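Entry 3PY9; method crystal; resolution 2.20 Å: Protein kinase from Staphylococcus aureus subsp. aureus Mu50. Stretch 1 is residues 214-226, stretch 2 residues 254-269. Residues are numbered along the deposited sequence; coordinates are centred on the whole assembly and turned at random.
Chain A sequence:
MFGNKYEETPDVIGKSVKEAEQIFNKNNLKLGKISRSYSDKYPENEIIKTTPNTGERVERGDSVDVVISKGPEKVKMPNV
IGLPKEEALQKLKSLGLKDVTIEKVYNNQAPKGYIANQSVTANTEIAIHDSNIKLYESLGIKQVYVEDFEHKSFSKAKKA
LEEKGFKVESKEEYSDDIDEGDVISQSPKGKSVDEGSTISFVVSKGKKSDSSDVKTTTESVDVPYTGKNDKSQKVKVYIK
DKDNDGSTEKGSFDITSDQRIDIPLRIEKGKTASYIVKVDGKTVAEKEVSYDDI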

ATOM      1  N   VAL A 214      31.718 -19.959  30.408  1.00 68.04           N
ATOM      2  CA  VAL A 214      31.928 -20.703  29.166  1.00 68.02           C
ATOM      3  C   VAL A 214      32.821 -21.940  29.322  1.00 67.71           C
ATOM      4  O   VAL A 214      33.879 -21.873  29.948  1.00 67.83           O
ATOM      5  CB  VAL A 214      32.496 -19.798  28.057  1.00 68.16           C
ATOM      6  CG1 VAL A 214      31.359 -19.105  27.298  1.00 68.03           C
ATOM      7  CG2 VAL A 214      33.486 -18.781  28.643  1.00 68.55           C
ATOM      8  N   LYS A 215      32.378 -23.062  28.754  1.00 67.33           N
ATOM      9  CA  LYS A 215      33.180 -24.288  28.692  1.00 66.76           C
ATOM     10  C   LYS A 215      33.517 -24.626  27.240  1.00 66.34           C
ATOM     11  O   LYS A 215      33.171 -23.867  26.331  1.00 66.35           O
ATOM     12  CB  LYS A 215      32.460 -25.457  29.370  1.00 67.14           C
ATOM     13  N   THR A 216      34.201 -25.750  27.017  1.00 65.34           N
ATOM     14  CA  THR A 216      34.716 -26.072  25.688  1.00 64.54           C
ATOM     15  C   THR A 216      34.685 -27.574  25.400  1.00 63.99           C
ATOM     16  O   THR A 216      35.265 -28.379  26.143  1.00 64.29           O
ATOM     17  CB  THR A 216      36.155 -25.516  25.481  1.00 64.55           C
ATOM     18  OG1 THR A 216      36.188 -24.132  25.843  1.00 64.36           O
ATOM     19  CG2 THR A 216      36.610 -25.657  24.026  1.00 64.87           C
ATOM     20  N   THR A 217      33.989 -27.932  24.323  1.00 62.64           N
ATOM     21  CA  THR A 217      33.971 -29.289  23.801  1.00 61.30           C
ATOM     22  C   THR A 217      34.302 -29.277  22.317  1.00 60.35           C
ATOM     23  O   THR A 217      33.875 -28.380  21.579  1.00 60.33           O
ATOM     24  CB  THR A 217      32.593 -29.974  23.970  1.00 61.37           C
ATOM     25  OG1 THR A 217      31.600 -28.992  24.288  1.00 61.27           O
ATOM     26  CG2 THR A 217      32.635 -31.017  25.071  1.00 61.36           C
ATOM     27  N   THR A 218      35.087 -30.262  21.893  1.00 58.87           N
ATOM     28  CA  THR A 218      35.178 -30.596  20.483  1.00 57.20           C
ATOM     29  C   THR A 218      34.373 -31.875  20.305  1.00 56.08           C
ATOM     30  O   THR A 218      34.732 -32.936  20.828  1.00 55.85           O
ATOM     31  CB  THR A 218      36.623 -30.783  20.006  1.00 57.24           C
ATOM     32  OG1 THR A 218      37.434 -29.720  20.516  1.00 57.53           O
ATOM     33  CG2 THR A 218      36.683 -30.741  18.494  1.00 57.16           C
ATOM     34  N   GLU A 219      33.248 -31.743  19.610  1.00 54.44           N
ATOM     35  CA  GLU A 219      32.432 -32.884  19.254  1.00 52.58           C
ATOM     36  C   GLU A 219      32.905 -33.396  17.903  1.00 51.62           C
ATOM     37  O   GLU A 219      33.202 -32.611  17.005  1.00 51.51           O
ATOM     38  CB  GLU A 219      30.958 -32.485  19.199  1.00 52.48           C
ATOM     39  CG  GLU A 219      30.349 -32.188  20.565  1.00 51.35           C
ATOM     40  CD  GLU A 219      30.023 -33.438  21.388  1.00 50.79           C
ATOM     41  OE1 GLU A 219      29.879 -34.545  20.819  1.00 50.55           O
ATOM     42  OE2 GLU A 219      29.889 -33.307  22.620  1.00 50.68           O
ATOM     43  N   SER A 220      33.007 -34.712  17.779  1.00 50.28           N
ATOM     44  CA  SER A 220      33.341 -35.334  16.507  1.00 48.97           C
ATOM     45  C   SER A 220      32.125 -36.009  15.890  1.00 47.58           C
ATOM     46  O   SER A 220      31.366 -36.694  16.584  1.00 46.94           O
ATOM     47  CB  SER A 220      34.463 -36.351  16.685  1.00 49.10           C
ATOM     48  OG  SER A 220      35.711 -35.698  16.683  1.00 49.75           O
ATOM     49  N   VAL A 221      31.951 -35.805  14.586  1.00 45.93           N
ATOM     50  CA  VAL A 221      30.920 -36.506  13.812  1.00 44.29           C
ATOM     51  C   VAL A 221      31.518 -37.052  12.507  1.00 42.91           C
ATOM     52  O   VAL A 221      32.249 -36.339  11.809  1.00 42.72           O
ATOM     53  CB  VAL A 221      29.649 -35.597  13.542  1.00 44.41           C
ATOM     54  CG1 VAL A 221      30.021 -34.325  12.804  1.00 44.99           C
ATOM     55  CG2 VAL A 221      28.584 -36.354  12.783  1.00 43.34           C
ATOM     56  N   ASP A 222      31.230 -38.318  12.209  1.00 40.93           N
ATOM     57  CA  ASP A 222      31.584 -38.913  10.929  1.00 39.51           C
ATOM     58  C   ASP A 222      30.504 -38.580   9.897  1.00 37.28           C
ATOM     59  O   ASP A 222      29.359 -39.043  10.012  1.00 36.57           O
ATOM     60  CB  ASP A 222      31.678 -40.437  11.042  1.00 40.31           C
ATOM     61  CG  ASP A 222      32.910 -40.909  11.766  1.00 43.03           C
ATOM     62  OD1 ASP A 222      34.000 -40.325  11.572  1.00 46.31           O
ATOM     63  OD2 ASP A 222      32.778 -41.894  12.526  1.00 46.28           O
ATOM     64  N   VAL A 223      30.871 -37.806   8.883  1.00 35.06           N
ATOM     65  CA  VAL A 223      29.939 -37.457   7.798  1.00 32.97           C
ATOM     66  C   VAL A 223      30.188 -38.393   6.629  1.00 32.00           C
ATOM     67  O   VAL A 223      31.282 -38.398   6.102  1.00 32.24           O
ATOM     68  CB  VAL A 223      30.163 -36.010   7.310  1.00 32.76           C
ATOM     69  CG1 VAL A 223      29.213 -35.666   6.147  1.00 30.59           C
ATOM     70  CG2 VAL A 223      30.024 -35.033   8.468  1.00 32.58           C
ATOM     71  N   PRO A 224      29.176 -39.186   6.220  1.00 31.12           N
ATOM     72  CA  PRO A 224      29.296 -40.044   5.050  1.00 30.17           C
ATOM     73  C   PRO A 224      29.098 -39.275   3.733  1.00 30.19           C
ATOM     74  O   PRO A 224      28.312 -38.312   3.661  1.00 29.24           O
ATOM     75  CB  PRO A 224      28.157 -41.036   5.253  1.00 30.51           C
ATOM     76  CG  PRO A 224      27.115 -40.243   5.917  1.00 30.14           C
ATOM     77  CD  PRO A 224      27.854 -39.338   6.857  1.00 31.26           C
ATOM     78  N   TYR A 225      29.818 -39.704   2.702  1.00 29.61           N
ATOM     79  CA  TYR A 225      29.663 -39.141   1.380  1.00 29.69           C
ATOM     80  C   TYR A 225      28.637 -39.978   0.638  1.00 30.01           C
ATOM     81  O   TYR A 225      28.727 -41.202   0.621  1.00 29.63           O
ATOM     82  CB  TYR A 225      31.009 -39.150   0.666  1.00 29.85           C
ATOM     83  CG  TYR A 225      30.913 -38.939  -0.817  1.00 29.98           C
ATOM     84  CD1 TYR A 225      30.794 -37.664  -1.334  1.00 27.80           C
ATOM     85  CD2 TYR A 225      30.919 -40.024  -1.706  1.00 30.96           C
ATOM     86  CE1 TYR A 225      30.703 -37.453  -2.677  1.00 29.34           C
ATOM     87  CE2 TYR A 225      30.805 -39.815  -3.073  1.00 30.89           C
ATOM     88  CZ  TYR A 225      30.713 -38.514  -3.542  1.00 29.46           C
ATOM     89  OH  TYR A 225      30.587 -38.242  -4.871  1.00 30.44           O
ATOM     90  N   THR A 226      27.643 -39.330   0.031  1.00 30.42           N
ATOM     91  CA  THR A 226      26.594 -40.074  -0.637  1.00 30.95           C
ATOM     92  C   THR A 226      26.358 -39.552  -2.072  1.00 31.96           C
ATOM     93  O   THR A 226      25.331 -39.816  -2.682  1.00 31.59           O
ATOM     94  CB  THR A 226      25.280 -40.076   0.214  1.00 31.45           C
ATOM     95  OG1 THR A 226      24.921 -38.731   0.551  1.00 31.06           O
ATOM     96  CG2 THR A 226      25.455 -40.873   1.527  1.00 30.52           C
TER
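Stretch 2 254-269: DITSDQRIDIPLRIEK

What forms the apolar centre of the contact? Val221, Val223, Ile261 and Ile263 share one face of the sheet. Val221 CG1 packs 3.9 Å from Ile261 CG2 and 3.8 Å from Ile263 CD1, bridging two residues that alternate onto the same side. Glu219 CG lies 3.8 Å from Leu265 CD1, while the end of the glutamate leads away.

How does the backbone of stretch 2 run? Residues 259-265 are extended and antiparallel to strand 217-223, with a crossing angle of 153° and a closest axial approach of 4.3 Å. Thr217, Glu219, Val221 and Val223 pair with Leu265, Ile263, Ile261 and Gln259, each through two hydrogen bonds. Ile263 N to Glu219 O spans 2.6 Å, and Val221 N to Ile261 O 2.8 Å.

What lies on the other face? Polar side chains meet there: Ser220 OG donates to Asp262 OD1 at 2.6 Å, and Asp222 OD1 forms a salt bridge with Arg260 NE at 3.0 Å. That oxygen sits over the guanidinium face, so the side chains attract by charge, with no N-H directed at it.

How do the ends close? Beyond Gln259, Asp258 OD1 accepts Tyr225 N at 2.8 Å, and Tyr225 CB rests 3.9 Å from Ile255 CG2. At the opposite end, Lys215 N bonds Ile267 O at 2.8 Å, and Arg266 NE makes a weak hydrogen bond to Thr216 OG1 at 2.6 Å.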

ATOM      1  N   ASP A 254      33.546 -28.863   0.906  1.00 35.92           N
ATOM      2  CA  ASP A 254      33.187 -29.978   0.038  1.00 34.12           C
ATOM      3  C   ASP A 254      33.770 -31.284   0.546  1.00 33.82           C
ATOM      4  O   ASP A 254      34.844 -31.323   1.167  1.00 33.04           O
ATOM      5  CB  ASP A 254      33.685 -29.736  -1.384  1.00 34.28           C
ATOM      6  CG  ASP A 254      32.945 -28.613  -2.075  1.00 34.24           C
ATOM      7  OD1 ASP A 254      31.791 -28.375  -1.703  1.00 32.33           O
ATOM      8  OD2 ASP A 254      33.508 -28.002  -3.009  1.00 34.52           O
ATOM      9  N   ILE A 255      33.055 -32.353   0.225  1.00 32.81           N
ATOM     10  CA  ILE A 255      33.348 -33.700   0.667  1.00 32.29           C
ATOM     11  C   ILE A 255      33.324 -34.556  -0.602  1.00 31.15           C
ATOM     12  O   ILE A 255      32.511 -34.305  -1.497  1.00 30.24           O
ATOM     13  CB  ILE A 255      32.257 -34.096   1.710  1.00 32.69           C
ATOM     14  CG1 ILE A 255      32.585 -33.485   3.075  1.00 33.25           C
ATOM     15  CG2 ILE A 255      32.031 -35.569   1.832  1.00 35.33           C
ATOM     16  CD1 ILE A 255      33.984 -33.632   3.500  1.00 36.84           C
ATOM     17  N   THR A 256      34.262 -35.493  -0.718  1.00 29.67           N
ATOM     18  CA  THR A 256      34.270 -36.446  -1.816  1.00 29.88           C
ATOM     19  C   THR A 256      34.405 -37.863  -1.274  1.00 29.25           C
ATOM     20  O   THR A 256      34.428 -38.820  -2.028  1.00 29.82           O
ATOM     21  CB  THR A 256      35.391 -36.155  -2.875  1.00 30.30           C
ATOM     22  OG1 THR A 256      36.657 -36.004  -2.214  1.00 32.03           O
ATOM     23  CG2 THR A 256      35.085 -34.876  -3.670  1.00 29.40           C
ATOM     24  N   SER A 257      34.490 -37.982   0.040  1.00 28.80           N
ATOM     25  CA  SER A 257      34.574 -39.284   0.726  1.00 29.47           C
ATOM     26  C   SER A 257      34.152 -39.092   2.187  1.00 29.98           C
ATOM     27  O   SER A 257      33.958 -37.968   2.642  1.00 29.51           O
ATOM     28  CB  SER A 257      35.993 -39.891   0.632  1.00 28.27           C
ATOM     29  OG  SER A 257      36.917 -39.048   1.293  1.00 28.41           O
ATOM     30  N   ASP A 258      33.984 -40.191   2.908  1.00 31.64           N
ATOM     31  CA  ASP A 258      33.621 -40.124   4.313  1.00 33.13           C
ATOM     32  C   ASP A 258      34.621 -39.275   5.092  1.00 34.53           C
ATOM     33  O   ASP A 258      35.825 -39.480   4.981  1.00 34.36           O
ATOM     34  CB  ASP A 258      33.505 -41.532   4.892  1.00 32.95           C
ATOM     35  CG  ASP A 258      32.418 -42.352   4.219  1.00 32.66           C
ATOM     36  OD1 ASP A 258      31.570 -41.770   3.526  1.00 32.72           O
ATOM     37  OD2 ASP A 258      32.405 -43.591   4.377  1.00 33.54           O
ATOM     38  N   GLN A 259      34.109 -38.311   5.854  1.00 36.48           N
ATOM     39  CA  GLN A 259      34.940 -37.397   6.617  1.00 39.68           C
ATOM     40  C   GLN A 259      34.535 -37.260   8.078  1.00 41.22           C
ATOM     41  O   GLN A 259      33.387 -36.933   8.392  1.00 41.26           O
ATOM     42  CB  GLN A 259      34.927 -36.019   5.980  1.00 39.90           C
ATOM     43  CG  GLN A 259      35.761 -35.908   4.742  1.00 42.79           C
ATOM     44  CD  GLN A 259      37.068 -35.194   4.996  1.00 45.61           C
ATOM     45  OE1 GLN A 259      38.095 -35.833   5.252  1.00 46.71           O
ATOM     46  NE2 GLN A 259      37.042 -33.861   4.923  1.00 46.23           N
ATOM     47  N   ARG A 260      35.500 -37.508   8.963  1.00 43.12           N
ATOM     48  CA  ARG A 260      35.356 -37.198  10.376  1.00 45.17           C
ATOM     49  C   ARG A 260      35.526 -35.697  10.498  1.00 45.66           C
ATOM     50  O   ARG A 260      36.462 -35.120   9.950  1.00 45.94           O
ATOM     51  CB  ARG A 260      36.408 -37.960  11.213  1.00 45.78           C
ATOM     52  CG  ARG A 260      36.593 -37.481  12.659  1.00 47.55           C
ATOM     53  CD  ARG A 260      35.746 -38.277  13.636  1.00 54.53           C
ATOM     54  NE  ARG A 260      36.091 -39.704  13.637  1.00 59.47           N
ATOM     55  CZ  ARG A 260      35.513 -40.629  14.409  1.00 61.51           C
ATOM     56  NH1 ARG A 260      34.550 -40.294  15.268  1.00 61.52           N
ATOM     57  NH2 ARG A 260      35.899 -41.901  14.316  1.00 62.51           N
ATOM     58  N   ILE A 261      34.590 -35.064  11.185  1.00 46.83           N
ATOM     59  CA  ILE A 261      34.586 -33.613  11.332  1.00 48.00           C
ATOM     60  C   ILE A 261      34.467 -33.269  12.798  1.00 48.50           C
ATOM     61  O   ILE A 261      33.748 -33.926  13.531  1.00 48.35           O
ATOM     62  CB  ILE A 261      33.471 -32.960  10.458  1.00 47.97           C
ATOM     63  CG1 ILE A 261      34.098 -32.302   9.230  1.00 49.29           C
ATOM     64  CG2 ILE A 261      32.634 -31.928  11.217  1.00 48.19           C
ATOM     65  CD1 ILE A 261      34.521 -33.285   8.155  1.00 50.74           C
ATOM     66  N   ASP A 262      35.208 -32.253  13.216  1.00 49.77           N
ATOM     67  CA  ASP A 262      35.216 -31.832  14.606  1.00 50.58           C
ATOM     68  C   ASP A 262      34.473 -30.516  14.726  1.00 50.86           C
ATOM     69  O   ASP A 262      34.644 -29.620  13.905  1.00 50.53           O
ATOM     70  CB  ASP A 262      36.650 -31.714  15.121  1.00 50.76           C
ATOM     71  CG  ASP A 262      37.477 -32.947  14.820  1.00 51.35           C
ATOM     72  OD1 ASP A 262      37.002 -34.074  15.037  1.00 52.85           O
ATOM     73  OD2 ASP A 262      38.610 -32.791  14.348  1.00 53.84           O
ATOM     74  N   ILE A 263      33.623 -30.415  15.738  1.00 51.86           N
ATOM     75  CA  ILE A 263      32.805 -29.221  15.900  1.00 53.37           C
ATOM     76  C   ILE A 263      33.015 -28.592  17.280  1.00 54.47           C
ATOM     77  O   ILE A 263      32.468 -29.075  18.270  1.00 55.09           O
ATOM     78  CB  ILE A 263      31.314 -29.504  15.632  1.00 53.00           C
ATOM     79  CG1 ILE A 263      31.114 -30.018  14.202  1.00 52.63           C
ATOM     80  CG2 ILE A 263      30.515 -28.245  15.816  1.00 53.28           C
ATOM     81  CD1 ILE A 263      29.807 -30.717  13.982  1.00 51.85           C
ATOM     82  N   PRO A 264      33.845 -27.532  17.352  1.00 55.64           N
ATOM     83  CA  PRO A 264      34.056 -26.851  18.629  1.00 56.39           C
ATOM     84  C   PRO A 264      32.789 -26.127  19.113  1.00 57.21           C
ATOM     85  O   PRO A 264      32.182 -25.348  18.354  1.00 57.24           O
ATOM     86  CB  PRO A 264      35.174 -25.848  18.313  1.00 56.32           C
ATOM     87  CG  PRO A 264      35.068 -25.617  16.843  1.00 55.99           C
ATOM     88  CD  PRO A 264      34.645 -26.926  16.267  1.00 55.48           C
ATOM     89  N   LEU A 265      32.398 -26.408  20.359  1.00 57.99           N
ATOM     90  CA  LEU A 265      31.261 -25.738  21.009  1.00 58.79           C
ATOM     91  C   LEU A 265      31.663 -25.097  22.348  1.00 59.55           C
ATOM     92  O   LEU A 265      32.347 -25.725  23.171  1.00 59.66           O
ATOM     93  CB  LEU A 265      30.104 -26.720  21.229  1.00 58.51           C
ATOM     94  CG  LEU A 265      29.672 -27.633  20.078  1.00 57.91           C
ATOM     95  CD1 LEU A 265      28.829 -28.757  20.608  1.00 56.80           C
ATOM     96  CD2 LEU A 265      28.921 -26.859  19.007  1.00 58.24           C
ATOM     97  N   ARG A 266      31.239 -23.852  22.558  1.00 60.43           N
ATOM     98  CA  ARG A 266      31.454 -23.176  23.842  1.00 61.34           C
ATOM     99  C   ARG A 266      30.128 -22.782  24.511  1.00 61.67           C
ATOM    100  O   ARG A 266      29.327 -22.018  23.959  1.00 61.58           O
ATOM    101  CB  ARG A 266      32.424 -21.996  23.703  1.00 61.54           C
ATOM    102  CG  ARG A 266      33.833 -22.405  23.283  1.00 63.12           C
ATOM    103  CD  ARG A 266      34.915 -21.470  23.828  1.00 65.99           C
ATOM    104  NE  ARG A 266      36.181 -22.181  24.065  1.00 68.70           N
ATOM    105  CZ  ARG A 266      37.388 -21.614  24.193  1.00 69.93           C
ATOM    106  NH1 ARG A 266      37.545 -20.292  24.104  1.00 69.73           N
ATOM    107  NH2 ARG A 266      38.456 -22.383  24.407  1.00 70.44           N
ATOM    108  N   ILE A 267      29.906 -23.334  25.700  1.00 62.12           N
ATOM    109  CA  ILE A 267      28.602 -23.292  26.362  1.00 62.75           C
ATOM    110  C   ILE A 267      28.669 -22.551  27.708  1.00 62.96           C
ATOM    111  O   ILE A 267      29.578 -22.790  28.507  1.00 63.18           O
ATOM    112  CB  ILE A 267      28.063 -24.733  26.597  1.00 62.70           C
ATOM    113  CG1 ILE A 267      28.364 -25.637  25.392  1.00 63.24           C
ATOM    114  CG2 ILE A 267      26.572 -24.709  26.866  1.00 63.13           C
ATOM    115  CD1 ILE A 267      28.897 -27.021  25.750  1.00 62.92           C
ATOM    116  N   GLU A 268      27.702 -21.665  27.954  1.00 63.38           N
ATOM    117  CA  GLU A 268      27.583 -20.961  29.248  1.00 63.57           C
ATOM    118  C   GLU A 268      27.057 -21.864  30.380  1.00 63.31           C
ATOM    119  O   GLU A 268      26.760 -23.038  30.154  1.00 63.64           O
ATOM    120  CB  GLU A 268      26.674 -19.741  29.107  1.00 63.63           C
ATOM    121  CG  GLU A 268      27.347 -18.517  28.511  1.00 64.44           C
ATOM    122  CD  GLU A 268      26.546 -17.245  28.753  1.00 65.45           C
ATOM    123  OE1 GLU A 268      25.786 -16.830  27.846  1.00 65.31           O
ATOM    124  OE2 GLU A 268      26.671 -16.674  29.861  1.00 65.21           O
ATOM    125  N   LYS A 269      26.950 -21.319  31.594  1.00 62.84           N
ATOM    126  CA  LYS A 269      26.299 -22.037  32.695  1.00 62.22           C
ATOM    127  C   LYS A 269      24.816 -22.181  32.370  1.00 61.51           C
ATOM    128  O   LYS A 269      24.223 -21.283  31.744  1.00 61.44           O
ATOM    129  CB  LYS A 269      26.434 -21.302  34.038  1.00 62.31           C
ATOM    130  CG  LYS A 269      27.849 -21.051  34.542  1.00 62.89           C
ATOM    131  CD  LYS A 269      27.891 -20.960  36.086  1.00 63.26           C
ATOM    132  CE  LYS A 269      28.721 -19.757  36.605  1.00 63.27           C
ATOM    133  NZ  LYS A 269      30.042 -19.524  35.927  1.00 62.22           N
TER